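Long-range contacts in Alr4995 protein (Nostoc sp., PDB 6LRF), which is a bifunctional arginine dihydrolase and ornithine cyclodeaminase, AgrE, probably turning arginine into ornithine and then ornithine into proline in two separate catalytic domains: residues B[474-482]-B[687-695]; B[485-495]-B[508-517]. All coordinates share one frame; numbering follows the deposited sequence.

Interaction 1: B[474-482]-B[687-695]; sequences VEQVAWELR and LTQQLDKLT
Leu687 fills a hollow of helix 467-486 lined by Val474, Val477, Ala478 and Leu481, a knob-into-hole fit in which the axes of 474-482 and 687-694 approach to 9.1 Å and cross at -56°. Its two methyls divide the work: CD1 rests on the backbone at Ala478 CA, 3.8 Å away, while CD2 meets Leu481 CD2, the two leucine side chains lying roughly at right angles. The small Ala478 lets the backbones come close, its CA lying 5.8 Å from Leu691 CA. Leu691 CD2 reaches Ala478 O at 3.7 Å, and Leu694 CD1 touches the same oxygen and also lies near Trp479, approaching the indole obliquely.

Around this apolar core, polar side chains line the contact with both their carbon chains and their flat ends. Gln690 lays CG against Ala478 CB at 3.6 Å; there the chain bends (chi2 69°), which carries the amide over to Glu475. NE2 then stands 3.3 Å from Glu475 CG, against the aliphatic part of the glutamate, and the amide plane is nearly perpendicular to the carboxylate. Arg482 is extended from CG to NE, so that CD lies on Leu694 CB at 3.6 Å and the guanidinium turns one face to Leu694 O. No hydrogen bond joins the two segments, and the contact is held by shape and apolar burial.

The carboxylate of Glu475 instead forms a salt bridge with Arg165 of the second subunit, and Trp479 packs edge-to-face on Trp24 of that subunit. Within the chain, Val477 and Leu481 face strands 651-656 and 629-633 of the parallel sheet, whereas Leu687 and Leu691 also touch Leu511 of helix 505-513. Helix 680-694 thus packs against both helix 467-486 and helix 505-513 of the Rossmann-fold domain.

Interaction 2: B[485-495]-B[508-517]; sequences RDAGGKVVVTA and LSRLIREGYV
Val493 and Val517 meet at the apolar centre, Val493 CG2 lying 3.8 Å from Val517 CG1 with the side chains crossing at about a right angle. Farther along strand 491-495, Val493 CG1 and Ala495 CB touch the two methyls of Leu508, CD1 and CD2 respectively, and so seat helix 505-513 on the sheet; with the adjacent parallel strand 519-523 these elements make a beta-alpha-beta unit. Toward the other end, Val491 packs its CB and CG1 on the carbonyl oxygen of Tyr516.

At the polar edge, Arg485 bends at chi3 (68°). Its guanidinium lies nearly parallel (19°) over the CZ-OH end of the Tyr516 ring, and CD sits over the face nearer the centre, 4.0 Å from the centroid, as a CH-pi contact. NH1 gives a hydrogen bond to Glu514 O at 2.9 Å, close to the guanidinium plane and nearly in line with the carbonyl, though bent at the hydrogen (144°).

Stack and hydrogen bond join Arg485 to residues 514-516, while Asp486 OD1, in plane beside NE, helps hold the group's rotation. The arginine's charge is thus met by a carbonyl, an aromatic face and, at longer range, Asp486.

Overall arrangement
Interactions 1 and 2 lie 12 Å apart between centres and share helix 467-486, whose earlier turns pack on 687-695 and whose end carries Arg485. They meet directly: Asp692 OD1 forms a salt bridge with Arg510 NH2 at 2.6 Å, Leu691 CD1 packs on Leu511 CD2 at 3.5 Å, and Leu481 CD1 lies 3.6 Å from Val491 CG2. Leu691 CD2 lies 3.6 Å from Tyr516 CE2. Helices 467-486 and 505-513 pack on the parallel sheet of the Rossmann-fold domain, probably the cyclodeaminase part, and residues 687-694 rest on both, farther from strand 491-495. The structure is unliganded; the centres of the contacts lie about 32 and 30 Å from the centre of the chain, and both touch the second subunit.

Interaction 1: B[474-482]-B[687-695]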
ATOM      1  N   VAL B 474       4.272  21.721   3.610  1.00 28.92           N
ATOM      2  CA  VAL B 474       5.609  22.276   3.453  1.00 31.55           C
ATOM      3  C   VAL B 474       5.599  23.773   3.681  1.00 35.46           C
ATOM      4  O   VAL B 474       6.512  24.323   4.303  1.00 36.15           O
ATOM      5  CB  VAL B 474       6.195  21.956   2.055  1.00 34.37           C
ATOM      6  CG1 VAL B 474       7.301  22.930   1.689  1.00 33.14           C
ATOM      7  CG2 VAL B 474       6.709  20.544   2.035  1.00 29.97           C
ATOM      8  N   GLU B 475       4.549  24.432   3.203  1.00 35.49           N
ATOM      9  CA  GLU B 475       4.427  25.865   3.394  1.00 37.93           C
ATOM     10  C   GLU B 475       4.324  26.212   4.879  1.00 34.94           C
ATOM     11  O   GLU B 475       4.945  27.163   5.349  1.00 37.22           O
ATOM     12  CB  GLU B 475       3.220  26.413   2.632  1.00 41.55           C
ATOM     13  CG  GLU B 475       3.278  27.930   2.471  1.00 53.38           C
ATOM     14  CD  GLU B 475       2.119  28.506   1.665  1.00 57.41           C
ATOM     15  OE1 GLU B 475       1.108  27.795   1.437  1.00 54.47           O
ATOM     16  OE2 GLU B 475       2.232  29.683   1.261  1.00 59.44           O
ATOM     17  N   GLN B 476       3.560  25.426   5.624  1.00 32.90           N
ATOM     18  CA  GLN B 476       3.429  25.674   7.050  1.00 36.63           C
ATOM     19  C   GLN B 476       4.721  25.354   7.789  1.00 36.42           C
ATOM     20  O   GLN B 476       5.147  26.140   8.634  1.00 38.63           O
ATOM     21  CB  GLN B 476       2.249  24.887   7.622  1.00 41.08           C
ATOM     22  CG  GLN B 476       0.927  25.298   6.960  1.00 49.22           C
ATOM     23  CD  GLN B 476      -0.227  24.349   7.238  1.00 56.27           C
ATOM     24  OE1 GLN B 476      -0.085  23.369   7.973  1.00 53.22           O
ATOM     25  NE2 GLN B 476      -1.379  24.631   6.630  1.00 62.69           N
ATOM     26  N   VAL B 477       5.370  24.237   7.452  1.00 34.03           N
ATOM     27  CA  VAL B 477       6.634  23.864   8.098  1.00 30.88           C
ATOM     28  C   VAL B 477       7.764  24.854   7.786  1.00 33.46           C
ATOM     29  O   VAL B 477       8.544  25.204   8.675  1.00 33.65           O
ATOM     30  CB  VAL B 477       7.081  22.436   7.696  1.00 26.94           C
ATOM     31  CG1 VAL B 477       8.384  22.088   8.354  1.00 29.92           C
ATOM     32  CG2 VAL B 477       6.042  21.418   8.107  1.00 27.75           C
ATOM     33  N   ALA B 478       7.859  25.309   6.535  1.00 33.21           N
ATOM     34  CA  ALA B 478       8.904  26.269   6.141  1.00 34.13           C
ATOM     35  C   ALA B 478       8.785  27.551   6.947  1.00 33.98           C
ATOM     36  O   ALA B 478       9.783  28.122   7.385  1.00 33.28           O
ATOM     37  CB  ALA B 478       8.834  26.585   4.644  1.00 34.42           C
ATOM     38  N   TRP B 479       7.552  27.991   7.148  1.00 35.92           N
ATOM     39  CA  TRP B 479       7.308  29.211   7.906  1.00 45.17           C
ATOM     40  C   TRP B 479       7.653  29.047   9.392  1.00 45.68           C
ATOM     41  O   TRP B 479       8.314  29.918   9.981  1.00 39.89           O
ATOM     42  CB  TRP B 479       5.854  29.639   7.753  1.00 42.73           C
ATOM     43  CG  TRP B 479       5.617  31.066   8.096  1.00 54.96           C
ATOM     44  CD1 TRP B 479       6.546  32.076   8.152  1.00 53.53           C
ATOM     45  CD2 TRP B 479       4.367  31.651   8.447  1.00 50.52           C
ATOM     46  NE1 TRP B 479       5.936  33.255   8.507  1.00 52.26           N
ATOM     47  CE2 TRP B 479       4.598  33.018   8.696  1.00 58.02           C
ATOM     48  CE3 TRP B 479       3.070  31.152   8.570  1.00 53.80           C
ATOM     49  CZ2 TRP B 479       3.572  33.891   9.061  1.00 54.48           C
ATOM     50  CZ3 TRP B 479       2.058  32.018   8.931  1.00 57.16           C
ATOM     51  CH2 TRP B 479       2.315  33.372   9.173  1.00 47.40           C
ATOM     52  N   GLU B 480       7.200  27.941   9.990  1.00 40.82           N
ATOM     53  CA  GLU B 480       7.510  27.636  11.389  1.00 38.46           C
ATOM     54  C   GLU B 480       9.019  27.552  11.540  1.00 36.97           C
ATOM     55  O   GLU B 480       9.590  28.052  12.493  1.00 40.25           O
ATOM     56  CB  GLU B 480       6.850  26.320  11.825  1.00 46.59           C
ATOM     57  CG  GLU B 480       5.306  26.322  11.882  1.00 45.74           C
ATOM     58  CD  GLU B 480       4.701  24.906  11.854  1.00 61.74           C
ATOM     59  OE1 GLU B 480       5.463  23.933  11.654  1.00 57.26           O
ATOM     60  OE2 GLU B 480       3.461  24.764  12.005  1.00 62.12           O
ATOM     61  N   LEU B 481       9.665  26.951  10.550  1.00 39.37           N
ATOM     62  CA  LEU B 481      11.100  26.714  10.586  1.00 36.65           C
ATOM     63  C   LEU B 481      11.927  27.999  10.531  1.00 35.34           C
ATOM     64  O   LEU B 481      12.902  28.131  11.261  1.00 37.57           O
ATOM     65  CB  LEU B 481      11.492  25.795   9.434  1.00 35.29           C
ATOM     66  CG  LEU B 481      12.799  25.028   9.528  1.00 37.37           C
ATOM     67  CD1 LEU B 481      13.043  24.531  10.929  1.00 40.41           C
ATOM     68  CD2 LEU B 481      12.683  23.854   8.584  1.00 36.86           C
ATOM     69  N   ARG B 482      11.557  28.938   9.665  1.00 34.78           N
ATOM     70  CA  ARG B 482      12.256  30.226   9.592  1.00 40.08           C
ATOM     71  C   ARG B 482      12.021  31.056  10.860  1.00 39.52           C
ATOM     72  O   ARG B 482      12.939  31.714  11.375  1.00 39.86           O
ATOM     73  CB  ARG B 482      11.807  31.012   8.356  1.00 43.87           C
ATOM     74  CG  ARG B 482      12.468  32.375   8.173  1.00 49.17           C
ATOM     75  CD  ARG B 482      11.920  33.025   6.907  1.00 64.43           C
ATOM     76  NE  ARG B 482      12.410  34.382   6.668  1.00 73.30           N
ATOM     77  CZ  ARG B 482      11.817  35.487   7.117  1.00 76.48           C
ATOM     78  NH1 ARG B 482      12.338  36.677   6.838  1.00 78.68           N
ATOM     79  NH2 ARG B 482      10.702  35.406   7.837  1.00 72.72           N
ATOM     80  N   LEU B 687      10.719  22.080   0.559  1.00 33.83           N
ATOM     81  CA  LEU B 687      11.044  22.815   1.770  1.00 33.00           C
ATOM     82  C   LEU B 687      12.154  23.827   1.509  1.00 36.60           C
ATOM     83  O   LEU B 687      12.071  24.983   1.947  1.00 34.85           O
ATOM     84  CB  LEU B 687      11.454  21.858   2.893  1.00 27.14           C
ATOM     85  CG  LEU B 687      11.865  22.520   4.204  1.00 32.73           C
ATOM     86  CD1 LEU B 687      10.658  23.189   4.869  1.00 31.92           C
ATOM     87  CD2 LEU B 687      12.505  21.497   5.128  1.00 32.83           C
ATOM     88  N   THR B 688      13.191  23.407   0.790  1.00 32.81           N
ATOM     89  CA  THR B 688      14.296  24.330   0.500  1.00 38.37           C
ATOM     90  C   THR B 688      13.875  25.403  -0.523  1.00 38.33           C
ATOM     91  O   THR B 688      14.283  26.562  -0.416  1.00 39.52           O
ATOM     92  CB  THR B 688      15.555  23.581  -0.004  1.00 34.37           C
ATOM     93  OG1 THR B 688      15.165  22.515  -0.880  1.00 38.19           O
ATOM     94  CG2 THR B 688      16.342  23.003   1.185  1.00 31.41           C
ATOM     95  N   GLN B 689      13.058  25.019  -1.500  1.00 37.54           N
ATOM     96  CA  GLN B 689      12.494  25.986  -2.432  1.00 40.62           C
ATOM     97  C   GLN B 689      11.642  26.983  -1.667  1.00 40.46           C
ATOM     98  O   GLN B 689      11.739  28.186  -1.877  1.00 42.56           O
ATOM     99  CB  GLN B 689      11.656  25.297  -3.503  1.00 39.93           C
ATOM    100  CG  GLN B 689      12.460  24.559  -4.549  1.00 45.44           C
ATOM    101  CD  GLN B 689      11.604  23.592  -5.340  1.00 47.28           C
ATOM    102  OE1 GLN B 689      12.072  22.536  -5.781  1.00 49.21           O
ATOM    103  NE2 GLN B 689      10.333  23.940  -5.514  1.00 50.94           N
ATOM    104  N   GLN B 690      10.821  26.471  -0.757  1.00 40.37           N
ATOM    105  CA  GLN B 690       9.917  27.325  -0.005  1.00 40.20           C
ATOM    106  C   GLN B 690      10.649  28.250   0.964  1.00 41.51           C
ATOM    107  O   GLN B 690      10.176  29.350   1.254  1.00 48.29           O
ATOM    108  CB  GLN B 690       8.902  26.474   0.745  1.00 40.12           C
ATOM    109  CG  GLN B 690       7.715  27.248   1.241  1.00 43.37           C
ATOM    110  CD  GLN B 690       6.813  27.717   0.118  1.00 47.10           C
ATOM    111  OE1 GLN B 690       7.024  27.387  -1.050  1.00 48.89           O
ATOM    112  NE2 GLN B 690       5.800  28.494   0.468  1.00 49.81           N
ATOM    113  N   LEU B 691      11.804  27.813   1.457  1.00 40.16           N
ATOM    114  CA  LEU B 691      12.598  28.626   2.377  1.00 38.89           C
ATOM    115  C   LEU B 691      13.304  29.755   1.652  1.00 44.71           C
ATOM    116  O   LEU B 691      13.680  30.764   2.253  1.00 46.58           O
ATOM    117  CB  LEU B 691      13.634  27.777   3.106  1.00 33.15           C
ATOM    118  CG  LEU B 691      13.116  26.964   4.287  1.00 39.80           C
ATOM    119  CD1 LEU B 691      14.089  25.850   4.577  1.00 35.36           C
ATOM    120  CD2 LEU B 691      12.952  27.854   5.498  1.00 34.76           C
ATOM    121  N   ASP B 692      13.510  29.564   0.359  1.00 45.55           N
ATOM    122  CA  ASP B 692      14.162  30.580  -0.444  1.00 52.34           C
ATOM    123  C   ASP B 692      13.180  31.710  -0.756  1.00 57.08           C
ATOM    124  O   ASP B 692      13.544  32.890  -0.748  1.00 61.17           O
ATOM    125  CB  ASP B 692      14.723  29.958  -1.718  1.00 47.68           C
ATOM    126  CG  ASP B 692      15.948  29.102  -1.450  1.00 51.73           C
ATOM    127  OD1 ASP B 692      16.691  29.414  -0.487  1.00 47.27           O
ATOM    128  OD2 ASP B 692      16.172  28.122  -2.200  1.00 49.10           O
ATOM    129  N   LYS B 693      11.928  31.335  -1.006  1.00 52.38           N
ATOM    130  CA  LYS B 693      10.872  32.303  -1.273  1.00 53.34           C
ATOM    131  C   LYS B 693      10.652  33.224  -0.078  1.00 60.65           C
ATOM    132  O   LYS B 693      10.230  34.367  -0.235  1.00 64.93           O
ATOM    133  CB  LYS B 693       9.574  31.581  -1.628  1.00 48.74           C
ATOM    134  CG  LYS B 693       9.697  30.679  -2.830  1.00 45.08           C
ATOM    135  CD  LYS B 693       8.351  30.134  -3.259  1.00 42.91           C
ATOM    136  CE  LYS B 693       8.503  29.191  -4.441  1.00 53.47           C
ATOM    137  NZ  LYS B 693       7.181  28.734  -4.955  1.00 55.34           N
ATOM    138  N   LEU B 694      10.948  32.720   1.115  1.00 57.41           N
ATOM    139  CA  LEU B 694      10.731  33.470   2.348  1.00 59.70           C
ATOM    140  C   LEU B 694      11.780  34.543   2.625  1.00 65.40           C
ATOM    141  O   LEU B 694      11.445  35.655   3.044  1.00 71.18           O
ATOM    142  CB  LEU B 694      10.689  32.517   3.543  1.00 57.99           C
ATOM    143  CG  LEU B 694       9.446  31.649   3.679  1.00 52.56           C
ATOM    144  CD1 LEU B 694       9.477  30.926   5.012  1.00 51.82           C
ATOM    145  CD2 LEU B 694       8.189  32.496   3.549  1.00 48.93           C
ATOM    146  N   THR B 695      13.051  34.214   2.427  1.00 67.32           N
ATOM    147  CA  THR B 695      14.092  35.140   2.858  1.00 72.70           C
ATOM    148  C   THR B 695      14.770  35.838   1.677  1.00 76.63           C
ATOM    149  O   THR B 695      15.977  36.101   1.695  1.00 76.17           O
ATOM    150  CB  THR B 695      15.136  34.415   3.749  1.00 75.41           C
ATOM    151  OG1 THR B 695      16.153  35.334   4.184  1.00 84.81           O
ATOM    152  CG2 THR B 695      15.747  33.216   3.019  1.00 66.24           C
TER

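Interaction 2: B[485-495]-B[508-517]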
ATOM      1  N   ARG B 485      14.265  29.676  13.577  1.00 33.17           N
ATOM      2  CA  ARG B 485      15.695  29.948  13.406  1.00 37.20           C
ATOM      3  C   ARG B 485      16.044  31.414  13.719  1.00 45.68           C
ATOM      4  O   ARG B 485      17.055  31.699  14.379  1.00 44.68           O
ATOM      5  CB  ARG B 485      16.158  29.612  11.984  1.00 34.13           C
ATOM      6  CG  ARG B 485      17.640  29.906  11.761  1.00 37.09           C
ATOM      7  CD  ARG B 485      18.036  29.917  10.289  1.00 39.92           C
ATOM      8  NE  ARG B 485      17.455  31.051   9.565  1.00 44.23           N
ATOM      9  CZ  ARG B 485      17.742  31.363   8.301  1.00 46.33           C
ATOM     10  NH1 ARG B 485      18.612  30.632   7.604  1.00 44.96           N
ATOM     11  NH2 ARG B 485      17.157  32.411   7.732  1.00 50.92           N
ATOM     12  N   ASP B 486      15.207  32.336  13.234  1.00 41.48           N
ATOM     13  CA  ASP B 486      15.403  33.771  13.474  1.00 46.19           C
ATOM     14  C   ASP B 486      15.297  34.094  14.964  1.00 45.63           C
ATOM     15  O   ASP B 486      16.034  34.933  15.488  1.00 45.71           O
ATOM     16  CB  ASP B 486      14.382  34.597  12.679  1.00 43.81           C
ATOM     17  CG  ASP B 486      14.507  34.395  11.171  1.00 53.28           C
ATOM     18  OD1 ASP B 486      15.544  33.858  10.704  1.00 55.99           O
ATOM     19  OD2 ASP B 486      13.567  34.786  10.447  1.00 57.63           O
ATOM     20  N   ALA B 487      14.386  33.406  15.645  1.00 39.54           N
ATOM     21  CA  ALA B 487      14.231  33.561  17.086  1.00 40.13           C
ATOM     22  C   ALA B 487      15.305  32.809  17.885  1.00 39.86           C
ATOM     23  O   ALA B 487      15.238  32.760  19.109  1.00 48.05           O
ATOM     24  CB  ALA B 487      12.846  33.102  17.509  1.00 40.20           C
ATOM     25  N   GLY B 488      16.284  32.224  17.195  1.00 40.62           N
ATOM     26  CA  GLY B 488      17.356  31.476  17.843  1.00 42.32           C
ATOM     27  C   GLY B 488      17.000  30.142  18.516  1.00 45.39           C
ATOM     28  O   GLY B 488      17.797  29.615  19.296  1.00 46.23           O
ATOM     29  N   GLY B 489      15.822  29.593  18.220  1.00 38.15           N
ATOM     30  CA  GLY B 489      15.357  28.345  18.818  1.00 39.65           C
ATOM     31  C   GLY B 489      16.123  27.099  18.398  1.00 32.65           C
ATOM     32  O   GLY B 489      17.126  27.182  17.709  1.00 38.18           O
ATOM     33  N   LYS B 490      15.665  25.931  18.824  1.00 29.28           N
ATOM     34  CA  LYS B 490      16.407  24.712  18.538  1.00 27.24           C
ATOM     35  C   LYS B 490      15.589  23.759  17.668  1.00 26.62           C
ATOM     36  O   LYS B 490      14.446  23.425  17.978  1.00 25.34           O
ATOM     37  CB  LYS B 490      16.826  24.029  19.839  1.00 29.84           C
ATOM     38  CG  LYS B 490      17.731  22.823  19.658  1.00 26.42           C
ATOM     39  CD  LYS B 490      17.969  22.107  20.999  1.00 28.64           C
ATOM     40  CE  LYS B 490      19.184  21.185  20.944  1.00 27.17           C
ATOM     41  NZ  LYS B 490      19.563  20.645  22.289  1.00 25.27           N
ATOM     42  N   VAL B 491      16.173  23.338  16.556  1.00 24.88           N
ATOM     43  CA  VAL B 491      15.500  22.400  15.668  1.00 26.53           C
ATOM     44  C   VAL B 491      16.322  21.114  15.623  1.00 27.16           C
ATOM     45  O   VAL B 491      17.539  21.155  15.446  1.00 24.27           O
ATOM     46  CB  VAL B 491      15.314  22.985  14.250  1.00 26.47           C
ATOM     47  CG1 VAL B 491      14.782  21.931  13.287  1.00 27.58           C
ATOM     48  CG2 VAL B 491      14.383  24.217  14.291  1.00 25.71           C
ATOM     49  N   VAL B 492      15.663  19.978  15.827  1.00 22.90           N
ATOM     50  CA  VAL B 492      16.359  18.701  15.842  1.00 23.85           C
ATOM     51  C   VAL B 492      15.846  17.887  14.664  1.00 23.27           C
ATOM     52  O   VAL B 492      14.648  17.878  14.381  1.00 22.69           O
ATOM     53  CB  VAL B 492      16.146  17.939  17.166  1.00 26.03           C
ATOM     54  CG1 VAL B 492      16.795  16.561  17.111  1.00 18.48           C
ATOM     55  CG2 VAL B 492      16.723  18.734  18.326  1.00 25.60           C
ATOM     56  N   VAL B 493      16.757  17.232  13.961  1.00 19.96           N
ATOM     57  CA  VAL B 493      16.378  16.391  12.841  1.00 20.09           C
ATOM     58  C   VAL B 493      16.738  14.943  13.137  1.00 19.31           C
ATOM     59  O   VAL B 493      17.819  14.655  13.657  1.00 20.88           O
ATOM     60  CB  VAL B 493      17.065  16.869  11.538  1.00 23.04           C
ATOM     61  CG1 VAL B 493      16.820  15.899  10.421  1.00 22.93           C
ATOM     62  CG2 VAL B 493      16.539  18.252  11.149  1.00 23.44           C
ATOM     63  N   THR B 494      15.815  14.036  12.844  1.00 22.98           N
ATOM     64  CA  THR B 494      16.123  12.611  12.803  1.00 21.62           C
ATOM     65  C   THR B 494      16.076  12.211  11.335  1.00 24.08           C
ATOM     66  O   THR B 494      15.262  12.729  10.578  1.00 26.46           O
ATOM     67  CB  THR B 494      15.132  11.760  13.631  1.00 25.50           C
ATOM     68  OG1 THR B 494      13.861  11.736  12.969  1.00 27.36           O
ATOM     69  CG2 THR B 494      14.938  12.363  15.001  1.00 23.84           C
ATOM     70  N   ALA B 495      16.949  11.319  10.899  1.00 19.53           N
ATOM     71  CA  ALA B 495      16.969  11.019   9.474  1.00 21.81           C
ATOM     72  C   ALA B 495      17.409   9.590   9.212  1.00 23.03           C
ATOM     73  O   ALA B 495      18.297   9.098   9.886  1.00 22.90           O
ATOM     74  CB  ALA B 495      17.886  12.005   8.747  1.00 22.34           C
ATOM     75  N   LEU B 508      19.017  18.329   2.717  1.00 24.30           N
ATOM     76  CA  LEU B 508      19.304  18.262   4.145  1.00 27.43           C
ATOM     77  C   LEU B 508      20.646  18.933   4.440  1.00 25.51           C
ATOM     78  O   LEU B 508      20.758  19.679   5.398  1.00 27.52           O
ATOM     79  CB  LEU B 508      19.297  16.806   4.646  1.00 23.98           C
ATOM     80  CG  LEU B 508      19.677  16.608   6.118  1.00 24.64           C
ATOM     81  CD1 LEU B 508      18.908  17.584   7.011  1.00 23.36           C
ATOM     82  CD2 LEU B 508      19.410  15.183   6.556  1.00 22.12           C
ATOM     83  N   SER B 509      21.653  18.669   3.607  1.00 27.32           N
ATOM     84  CA  SER B 509      22.964  19.321   3.712  1.00 27.51           C
ATOM     85  C   SER B 509      22.835  20.823   3.738  1.00 29.29           C
ATOM     86  O   SER B 509      23.493  21.518   4.516  1.00 32.41           O
ATOM     87  CB  SER B 509      23.863  18.950   2.520  1.00 30.19           C
ATOM     88  OG  SER B 509      24.368  17.641   2.626  1.00 31.69           O
ATOM     89  N   ARG B 510      22.002  21.325   2.837  1.00 29.40           N
ATOM     90  CA  ARG B 510      21.804  22.758   2.719  1.00 32.18           C
ATOM     91  C   ARG B 510      21.152  23.324   3.986  1.00 32.61           C
ATOM     92  O   ARG B 510      21.611  24.333   4.529  1.00 32.56           O
ATOM     93  CB  ARG B 510      20.964  23.071   1.484  1.00 32.01           C
ATOM     94  CG  ARG B 510      20.576  24.518   1.400  1.00 41.98           C
ATOM     95  CD  ARG B 510      20.723  25.080   0.007  1.00 44.55           C
ATOM     96  NE  ARG B 510      20.379  26.495   0.037  1.00 52.57           N
ATOM     97  CZ  ARG B 510      19.220  26.993  -0.374  1.00 45.57           C
ATOM     98  NH1 ARG B 510      18.296  26.190  -0.883  1.00 42.37           N
ATOM     99  NH2 ARG B 510      18.995  28.299  -0.289  1.00 51.96           N
ATOM    100  N   LEU B 511      20.096  22.666   4.462  1.00 29.96           N
ATOM    101  CA  LEU B 511      19.469  23.045   5.732  1.00 29.70           C
ATOM    102  C   LEU B 511      20.470  23.190   6.885  1.00 25.75           C
ATOM    103  O   LEU B 511      20.405  24.152   7.653  1.00 27.73           O
ATOM    104  CB  LEU B 511      18.394  22.027   6.114  1.00 27.22           C
ATOM    105  CG  LEU B 511      17.114  22.083   5.289  1.00 29.32           C
ATOM    106  CD1 LEU B 511      16.183  20.979   5.725  1.00 28.65           C
ATOM    107  CD2 LEU B 511      16.447  23.441   5.444  1.00 22.39           C
ATOM    108  N   ILE B 512      21.391  22.235   7.007  1.00 23.86           N
ATOM    109  CA  ILE B 512      22.378  22.235   8.089  1.00 24.03           C
ATOM    110  C   ILE B 512      23.369  23.397   7.918  1.00 32.63           C
ATOM    111  O   ILE B 512      23.725  24.089   8.882  1.00 32.32           O
ATOM    112  CB  ILE B 512      23.154  20.883   8.143  1.00 24.97           C
ATOM    113  CG1 ILE B 512      22.222  19.730   8.553  1.00 24.17           C
ATOM    114  CG2 ILE B 512      24.322  20.978   9.098  1.00 27.21           C
ATOM    115  CD1 ILE B 512      22.755  18.342   8.227  1.00 25.08           C
ATOM    116  N   ARG B 513      23.808  23.585   6.677  1.00 30.39           N
ATOM    117  CA  ARG B 513      24.734  24.650   6.292  1.00 34.45           C
ATOM    118  C   ARG B 513      24.195  26.044   6.622  1.00 32.27           C
ATOM    119  O   ARG B 513      24.942  26.908   7.062  1.00 34.64           O
ATOM    120  CB  ARG B 513      25.032  24.545   4.792  1.00 34.04           C
ATOM    121  CG  ARG B 513      26.278  25.258   4.330  1.00 43.55           C
ATOM    122  CD  ARG B 513      26.802  24.632   3.032  1.00 40.15           C
ATOM    123  NE  ARG B 513      25.846  24.726   1.928  1.00 37.15           N
ATOM    124  CZ  ARG B 513      25.352  23.686   1.263  1.00 39.57           C
ATOM    125  NH1 ARG B 513      25.711  22.447   1.587  1.00 38.49           N
ATOM    126  NH2 ARG B 513      24.497  23.884   0.266  1.00 40.22           N
ATOM    127  N   GLU B 514      22.893  26.239   6.437  1.00 32.00           N
ATOM    128  CA  GLU B 514      22.263  27.551   6.586  1.00 34.87           C
ATOM    129  C   GLU B 514      21.543  27.797   7.925  1.00 36.75           C
ATOM    130  O   GLU B 514      20.732  28.724   8.036  1.00 35.59           O
ATOM    131  CB  GLU B 514      21.287  27.759   5.432  1.00 34.26           C
ATOM    132  CG  GLU B 514      21.985  27.645   4.087  1.00 42.01           C
ATOM    133  CD  GLU B 514      21.074  27.916   2.901  1.00 46.55           C
ATOM    134  OE1 GLU B 514      19.886  28.249   3.113  1.00 50.72           O
ATOM    135  OE2 GLU B 514      21.556  27.798   1.750  1.00 51.50           O
ATOM    136  N   GLY B 515      21.830  26.961   8.925  1.00 34.64           N
ATOM    137  CA  GLY B 515      21.430  27.216  10.299  1.00 29.51           C
ATOM    138  C   GLY B 515      20.057  26.760  10.775  1.00 32.01           C
ATOM    139  O   GLY B 515      19.567  27.251  11.788  1.00 38.27           O
ATOM    140  N   TYR B 516      19.429  25.828  10.069  1.00 29.02           N
ATOM    141  CA  TYR B 516      18.116  25.346  10.473  1.00 29.39           C
ATOM    142  C   TYR B 516      18.182  24.088  11.344  1.00 29.68           C
ATOM    143  O   TYR B 516      17.169  23.635  11.840  1.00 34.39           O
ATOM    144  CB  TYR B 516      17.248  25.048   9.251  1.00 28.52           C
ATOM    145  CG  TYR B 516      16.976  26.243   8.374  1.00 33.62           C
ATOM    146  CD1 TYR B 516      17.812  26.548   7.300  1.00 37.09           C
ATOM    147  CD2 TYR B 516      15.890  27.067   8.613  1.00 32.81           C
ATOM    148  CE1 TYR B 516      17.566  27.640   6.485  1.00 37.30           C
ATOM    149  CE2 TYR B 516      15.638  28.162   7.806  1.00 40.34           C
ATOM    150  CZ  TYR B 516      16.479  28.441   6.743  1.00 40.21           C
ATOM    151  OH  TYR B 516      16.225  29.527   5.940  1.00 47.79           O
ATOM    152  N   VAL B 517      19.364  23.508  11.504  1.00 29.91           N
ATOM    153  CA  VAL B 517      19.488  22.234  12.191  1.00 26.92           C
ATOM    154  C   VAL B 517      20.513  22.328  13.316  1.00 25.19           C
ATOM    155  O   VAL B 517      21.698  22.529  13.065  1.00 26.31           O
ATOM    156  CB  VAL B 517      19.881  21.111  11.202  1.00 22.85           C
ATOM    157  CG1 VAL B 517      19.912  19.756  11.901  1.00 22.56           C
ATOM    158  CG2 VAL B 517      18.901  21.068  10.058  1.00 25.14           C
TER